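Local coordinates for protein chloride intracellular channel exc-4 (Caenorhabditis elegans, PDB 2YV9) that may insert into membranes to form chloride ion channels and is required to regulate the lumen size of the growing excretory canal, at residues P272-V275 and L276-R280; R122-N125 and L126-F130. All coordinates share one frame; numbering follows the deposited sequence.

Interaction 1 (P272-V275 and L276-R280); sequences PEKV and LSDIR
The carboxylate of Asp278 has the carbonyl oxygen of Lys274 over one face, above its central carbon, with Lys274 O 3.1 Å from Asp278 CG; both groups are acceptors and pack without a hydrogen bond between them. The poorly ordered guanidinium of Arg280 has Ser277 CA over one face, toward its rim, and a water at its edge; that water also joins Glu273 O to Ser277 OG. The acid's approach is i to i+4 in the short C-terminal helix 273-280, which Pro272 opens from the N-cap position. With chi1 at -69°, Asp278 CG stands beside its own backbone N, which folds the acid back over the preceding turn. Lys274, bent at chi2, runs past the same carboxylate: its CE lies 3.7 Å from Asp278 OD1, whereas NZ stays 4.2 Å from that oxygen, beyond salt-bridge distance, so any attraction is probably weak. Underneath, the amides of Leu276, Ser277, Asp278 and Ile279 bond to the carbonyls four residues earlier, Leu276 N reaching Pro272 O at 2.9 Å. The buried side turns to helix 219-228, where Pro272 and Val275 touch Trp222. Across one helical turn there, Val275 CG1 meets Ile279 CD1 at 4.0 Å.

Interaction 2 (R122-N125 and L126-F130); sequences RIEN and LYRNF
Arg128 lays one face of its guanidinium against the side-chain amide of Asn125, the two planes only 14° apart. Glu124 comes to the same group from the edge: its OE1 accepts a hydrogen bond from Arg128 NH1 at 3.0 Å, through the syn lone pair and close to the guanidinium plane, so the pair forms a salt bridge one turn apart. The bond is somewhat bent, with 144° at the hydrogen. A kink at chi2 (-77°) turns the Glu124 carboxylate along the helix toward its partner. The arginine has a second charge to serve, since its NH2 forms a salt bridge with Glu88 of the second subunit, while Leu89 of that subunit packs on both Glu124 and Arg128. A leucine in place of Arg128 would probably leave Glu124 and Glu88 of the second subunit without their shared counter-charge and the Asn125 amide without its flat neighbour. Elsewhere round the helix, Leu126 touches Leu168 of helix 155-178 and Ile202 of helix 190-210, and Tyr127 OH is hydrogen-bonded to Tyr248 OH. Four backbone bonds carry the turn, among them Arg128 N to Glu124 O at 2.9 Å. The whole is an i to i+4 Glu-Arg salt bridge on helix 117-140, in the all-helical C-terminal domain of a GST fold.

Both contacts illustrate how side chains on successive turns of a helix meet, each on its own helix, and both are partly buried. Interaction 2 lies on a long helix about 14 Å from the chain centre, flanked by helices 155-178 and 190-210 and, on its charged side, by the second subunit; none of its touching residues is fully exposed, and its i to i+4 charges form a true salt bridge. Interaction 1 is peripheral, on a short terminal helix about 23 Å from that centre, laid on helix 219-228, with Glu273 and Lys274 exposed. Its Lys-Asp pair, the charges in reverse order along the helix, stays beyond salt-bridge distance; separately, a water bridges a backbone carbonyl and a serine hydroxyl. The contact centres stand 25 Å apart.

Interaction 1 (P272-V275 and L276-R280)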
ATOM      1  N   PRO A 272      20.322   5.173 -26.570  1.00 25.53           N
ATOM      2  CA  PRO A 272      21.425   4.802 -27.461  1.00 29.70           C
ATOM      3  C   PRO A 272      21.390   5.551 -28.810  1.00 24.93           C
ATOM      4  O   PRO A 272      20.311   5.895 -29.345  1.00 28.28           O
ATOM      5  CB  PRO A 272      21.234   3.300 -27.674  1.00 31.66           C
ATOM      6  CG  PRO A 272      20.505   2.859 -26.445  1.00 28.48           C
ATOM      7  CD  PRO A 272      19.568   3.990 -26.115  1.00 28.03           C
ATOM      8  N   GLU A 273      22.587   5.714 -29.376  1.00 26.17           N
ATOM      9  CA  GLU A 273      22.752   6.575 -30.541  1.00 28.68           C
ATOM     10  C   GLU A 273      21.946   6.139 -31.761  1.00 27.84           C
ATOM     11  O   GLU A 273      21.291   6.966 -32.421  1.00 33.34           O
ATOM     12  CB  GLU A 273      24.239   6.635 -30.933  1.00 32.75           C
ATOM     13  CG  GLU A 273      24.549   7.464 -32.180  1.00 41.00           C
ATOM     14  CD  GLU A 273      26.033   7.739 -32.287  1.00 40.90           C
ATOM     15  OE1 GLU A 273      26.728   6.883 -32.879  1.00 43.85           O
ATOM     16  OE2 GLU A 273      26.486   8.750 -31.700  1.00 34.03           O
ATOM     17  N   LYS A 274      22.100   4.864 -32.118  1.00 27.73           N
ATOM     18  CA  LYS A 274      21.464   4.320 -33.334  1.00 30.12           C
ATOM     19  C   LYS A 274      19.969   4.280 -33.122  1.00 28.47           C
ATOM     20  O   LYS A 274      19.191   4.450 -34.061  1.00 33.95           O
ATOM     21  CB  LYS A 274      21.982   2.920 -33.628  1.00 34.40           C
ATOM     22  CG  LYS A 274      21.421   2.270 -34.908  1.00 54.64           C
ATOM     23  CD  LYS A 274      21.477   3.195 -36.125  1.00 54.50           C
ATOM     24  CE  LYS A 274      21.144   2.446 -37.403  1.00 59.92           C
ATOM     25  NZ  LYS A 274      21.351   3.343 -38.575  1.00 72.44           N
ATOM     26  N   VAL A 275      19.560   4.090 -31.879  1.00 27.10           N
ATOM     27  CA  VAL A 275      18.115   4.071 -31.540  1.00 29.92           C
ATOM     28  C   VAL A 275      17.517   5.465 -31.691  1.00 34.51           C
ATOM     29  O   VAL A 275      16.408   5.632 -32.183  1.00 32.29           O
ATOM     30  CB  VAL A 275      17.885   3.573 -30.118  1.00 30.06           C
ATOM     31  CG1 VAL A 275      16.390   3.727 -29.710  1.00 30.11           C
ATOM     32  CG2 VAL A 275      18.365   2.131 -29.967  1.00 30.93           C
ATOM     33  N   LEU A 276      18.259   6.493 -31.296  1.00 27.38           N
ATOM     34  CA  LEU A 276      17.769   7.857 -31.412  1.00 27.35           C
ATOM     35  C   LEU A 276      17.612   8.225 -32.893  1.00 33.03           C
ATOM     36  O   LEU A 276      16.622   8.823 -33.288  1.00 35.00           O
ATOM     37  CB  LEU A 276      18.687   8.826 -30.660  1.00 36.13           C
ATOM     38  CG  LEU A 276      18.147  10.243 -30.411  1.00 39.12           C
ATOM     39  CD1 LEU A 276      16.709  10.254 -29.916  1.00 39.32           C
ATOM     40  CD2 LEU A 276      19.048  11.017 -29.443  1.00 40.98           C
ATOM     41  N   SER A 277      18.561   7.765 -33.702  1.00 38.98           N
ATOM     42  CA  SER A 277      18.479   7.959 -35.146  1.00 43.76           C
ATOM     43  C   SER A 277      17.247   7.259 -35.702  1.00 29.36           C
ATOM     44  O   SER A 277      16.495   7.885 -36.462  1.00 44.00           O
ATOM     45  CB  SER A 277      19.742   7.458 -35.829  1.00 50.09           C
ATOM     46  OG  SER A 277      20.866   8.229 -35.413  1.00 42.32           O
ATOM     47  N   ASP A 278      17.038   5.989 -35.316  1.00 37.48           N
ATOM     48  CA  ASP A 278      15.879   5.196 -35.746  1.00 37.03           C
ATOM     49  C   ASP A 278      14.590   5.934 -35.376  1.00 45.83           C
ATOM     50  O   ASP A 278      13.641   5.999 -36.178  1.00 38.00           O
ATOM     51  CB  ASP A 278      15.880   3.790 -35.115  1.00 43.25           C
ATOM     52  CG  ASP A 278      16.997   2.886 -35.652  1.00 48.93           C
ATOM     53  OD1 ASP A 278      17.632   3.226 -36.675  1.00 47.44           O
ATOM     54  OD2 ASP A 278      17.243   1.818 -35.048  1.00 47.15           O
ATOM     55  N   ILE A 279      14.556   6.503 -34.169  1.00 30.84           N
ATOM     56  CA  ILE A 279      13.373   7.277 -33.729  1.00 34.88           C
ATOM     57  C   ILE A 279      13.128   8.494 -34.613  1.00 30.53           C
ATOM     58  O   ILE A 279      11.982   8.763 -35.008  1.00 42.54           O
ATOM     59  CB  ILE A 279      13.528   7.732 -32.264  1.00 32.19           C
ATOM     60  CG1 ILE A 279      13.308   6.540 -31.340  1.00 38.61           C
ATOM     61  CG2 ILE A 279      12.564   8.885 -31.876  1.00 30.98           C
ATOM     62  CD1 ILE A 279      13.875   6.774 -30.048  1.00 28.59           C
ATOM     63  N   ARG A 280      14.196   9.243 -34.886  1.00 38.69           N
ATOM     64  CA  ARG A 280      14.143  10.420 -35.755  1.00 49.60           C
ATOM     65  C   ARG A 280      13.712  10.049 -37.177  1.00 47.74           C
ATOM     66  O   ARG A 280      12.913  10.768 -37.784  1.00 63.54           O
ATOM     67  CB  ARG A 280      15.502  11.138 -35.793  1.00 49.30           C
ATOM     68  CG  ARG A 280      15.901  11.802 -34.472  1.00 70.77           C
ATOM     69  CD  ARG A 280      17.180  12.655 -34.587  1.00 76.97           C
ATOM     70  NE  ARG A 280      18.402  11.871 -34.817  1.00 88.14           N
ATOM     71  CZ  ARG A 280      18.918  11.561 -36.012  1.00 93.35           C
ATOM     72  NH1 ARG A 280      18.334  11.940 -37.150  1.00 93.22           N
ATOM     73  NH2 ARG A 280      20.038  10.846 -36.070  1.00 91.69           N
TER
HETATM   74  O   HOH W   1      21.696   9.443 -32.825  1.00 36.44           O

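Interaction 2 (R122-N125 and L126-F130)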
ATOM      1  N   ARG A 122       0.416  -6.332 -19.226  1.00 26.75           N
ATOM      2  CA  ARG A 122       1.713  -6.202 -19.857  1.00 28.98           C
ATOM      3  C   ARG A 122       2.727  -5.723 -18.800  1.00 32.86           C
ATOM      4  O   ARG A 122       3.860  -6.187 -18.756  1.00 31.59           O
ATOM      5  CB  ARG A 122       1.657  -5.217 -21.012  1.00 39.97           C
ATOM      6  CG  ARG A 122       0.871  -5.749 -22.215  1.00 37.56           C
ATOM      7  CD  ARG A 122       1.702  -6.749 -23.008  1.00 65.68           C
ATOM      8  NE  ARG A 122       0.911  -7.333 -24.087  1.00 86.85           N
ATOM      9  CZ  ARG A 122      -0.009  -8.286 -23.932  1.00 97.65           C
ATOM     10  NH1 ARG A 122      -0.270  -8.795 -22.726  1.00106.06           N
ATOM     11  NH2 ARG A 122      -0.675  -8.739 -24.993  1.00 91.89           N
ATOM     12  N   ILE A 123       2.308  -4.730 -18.024  1.00 23.27           N
ATOM     13  CA  ILE A 123       3.172  -4.160 -16.969  1.00 23.57           C
ATOM     14  C   ILE A 123       3.555  -5.230 -15.961  1.00 26.11           C
ATOM     15  O   ILE A 123       4.735  -5.362 -15.560  1.00 25.48           O
ATOM     16  CB  ILE A 123       2.497  -2.968 -16.267  1.00 22.63           C
ATOM     17  CG1 ILE A 123       2.310  -1.811 -17.279  1.00 26.96           C
ATOM     18  CG2 ILE A 123       3.271  -2.485 -15.000  1.00 27.47           C
ATOM     19  CD1 ILE A 123       1.384  -0.630 -16.815  1.00 25.36           C
ATOM     20  N   GLU A 124       2.568  -5.949 -15.460  1.00 25.03           N
ATOM     21  CA  GLU A 124       2.807  -6.983 -14.431  1.00 24.98           C
ATOM     22  C   GLU A 124       3.720  -8.071 -15.007  1.00 28.59           C
ATOM     23  O   GLU A 124       4.673  -8.528 -14.352  1.00 27.01           O
ATOM     24  CB  GLU A 124       1.504  -7.650 -14.042  1.00 26.68           C
ATOM     25  CG  GLU A 124       1.642  -8.753 -12.998  1.00 28.40           C
ATOM     26  CD  GLU A 124       2.183 -10.075 -13.560  1.00 27.50           C
ATOM     27  OE1 GLU A 124       1.912 -10.426 -14.721  1.00 31.53           O
ATOM     28  OE2 GLU A 124       2.876 -10.803 -12.816  1.00 30.63           O
ATOM     29  N   ASN A 125       3.450  -8.488 -16.243  1.00 27.77           N
ATOM     30  CA  ASN A 125       4.167  -9.627 -16.786  1.00 26.86           C
ATOM     31  C   ASN A 125       5.640  -9.241 -17.018  1.00 25.91           C
ATOM     32  O   ASN A 125       6.576 -10.033 -16.777  1.00 23.62           O
ATOM     33  CB  ASN A 125       3.524 -10.118 -18.083  1.00 29.26           C
ATOM     34  CG  ASN A 125       3.845 -11.587 -18.391  1.00 38.69           C
ATOM     35  OD1 ASN A 125       4.808 -12.151 -17.913  1.00 44.83           O
ATOM     36  ND2 ASN A 125       2.996 -12.202 -19.205  1.00 41.54           N
ATOM     37  N   LEU A 126       5.849  -8.003 -17.485  1.00 22.08           N
ATOM     38  CA  LEU A 126       7.227  -7.526 -17.702  1.00 20.84           C
ATOM     39  C   LEU A 126       7.996  -7.555 -16.370  1.00 26.24           C
ATOM     40  O   LEU A 126       9.116  -8.119 -16.269  1.00 25.18           O
ATOM     41  CB  LEU A 126       7.190  -6.106 -18.237  1.00 26.82           C
ATOM     42  CG  LEU A 126       8.543  -5.405 -18.272  1.00 23.86           C
ATOM     43  CD1 LEU A 126       9.514  -6.113 -19.230  1.00 24.95           C
ATOM     44  CD2 LEU A 126       8.316  -3.860 -18.560  1.00 21.26           C
ATOM     45  N   TYR A 127       7.430  -6.906 -15.357  1.00 19.78           N
ATOM     46  CA  TYR A 127       8.224  -6.730 -14.105  1.00 22.02           C
ATOM     47  C   TYR A 127       8.390  -8.041 -13.362  1.00 26.47           C
ATOM     48  O   TYR A 127       9.423  -8.280 -12.749  1.00 25.42           O
ATOM     49  CB  TYR A 127       7.641  -5.653 -13.207  1.00 22.90           C
ATOM     50  CG  TYR A 127       8.592  -5.134 -12.194  1.00 24.14           C
ATOM     51  CD1 TYR A 127       9.731  -4.471 -12.556  1.00 28.76           C
ATOM     52  CD2 TYR A 127       8.293  -5.264 -10.873  1.00 27.09           C
ATOM     53  CE1 TYR A 127      10.612  -4.004 -11.579  1.00 25.80           C
ATOM     54  CE2 TYR A 127       9.135  -4.812  -9.889  1.00 30.52           C
ATOM     55  CZ  TYR A 127      10.275  -4.183 -10.238  1.00 24.00           C
ATOM     56  OH  TYR A 127      11.060  -3.776  -9.166  1.00 27.88           O
ATOM     57  N   ARG A 128       7.384  -8.901 -13.448  1.00 27.44           N
ATOM     58  CA  ARG A 128       7.481 -10.267 -12.875  1.00 26.81           C
ATOM     59  C   ARG A 128       8.662 -11.037 -13.497  1.00 22.20           C
ATOM     60  O   ARG A 128       9.494 -11.668 -12.793  1.00 24.41           O
ATOM     61  CB  ARG A 128       6.190 -10.969 -13.141  1.00 26.90           C
ATOM     62  CG  ARG A 128       6.133 -12.477 -12.916  1.00 31.86           C
ATOM     63  CD  ARG A 128       4.710 -12.860 -13.284  1.00 46.54           C
ATOM     64  NE  ARG A 128       4.640 -13.962 -14.196  1.00 52.54           N
ATOM     65  CZ  ARG A 128       3.679 -14.153 -15.094  1.00 27.99           C
ATOM     66  NH1 ARG A 128       2.630 -13.316 -15.271  1.00 36.82           N
ATOM     67  NH2 ARG A 128       3.759 -15.259 -15.841  1.00 35.81           N
ATOM     68  N   ASN A 129       8.778 -11.004 -14.813  1.00 22.62           N
ATOM     69  CA  ASN A 129       9.893 -11.719 -15.420  1.00 23.80           C
ATOM     70  C   ASN A 129      11.266 -11.082 -15.123  1.00 24.36           C
ATOM     71  O   ASN A 129      12.270 -11.779 -14.981  1.00 23.37           O
ATOM     72  CB  ASN A 129       9.685 -11.919 -16.905  1.00 27.48           C
ATOM     73  CG  ASN A 129       8.696 -13.023 -17.182  1.00 34.06           C
ATOM     74  OD1 ASN A 129       7.665 -12.803 -17.791  1.00 34.68           O
ATOM     75  ND2 ASN A 129       9.022 -14.217 -16.766  1.00 29.68           N
ATOM     76  N   PHE A 130      11.297  -9.754 -15.045  1.00 20.46           N
ATOM     77  CA  PHE A 130      12.515  -9.034 -14.645  1.00 22.27           C
ATOM     78  C   PHE A 130      12.952  -9.524 -13.257  1.00 21.79           C
ATOM     79  O   PHE A 130      14.104  -9.850 -13.062  1.00 24.47           O
ATOM     80  CB  PHE A 130      12.270  -7.528 -14.610  1.00 19.81           C
ATOM     81  CG  PHE A 130      13.393  -6.724 -13.991  1.00 20.49           C
ATOM     82  CD1 PHE A 130      14.642  -6.622 -14.584  1.00 28.24           C
ATOM     83  CD2 PHE A 130      13.152  -6.049 -12.814  1.00 22.21           C
ATOM     84  CE1 PHE A 130      15.644  -5.830 -13.983  1.00 25.42           C
ATOM     85  CE2 PHE A 130      14.157  -5.271 -12.221  1.00 29.86           C
ATOM     86  CZ  PHE A 130      15.378  -5.167 -12.820  1.00 27.13           C
TER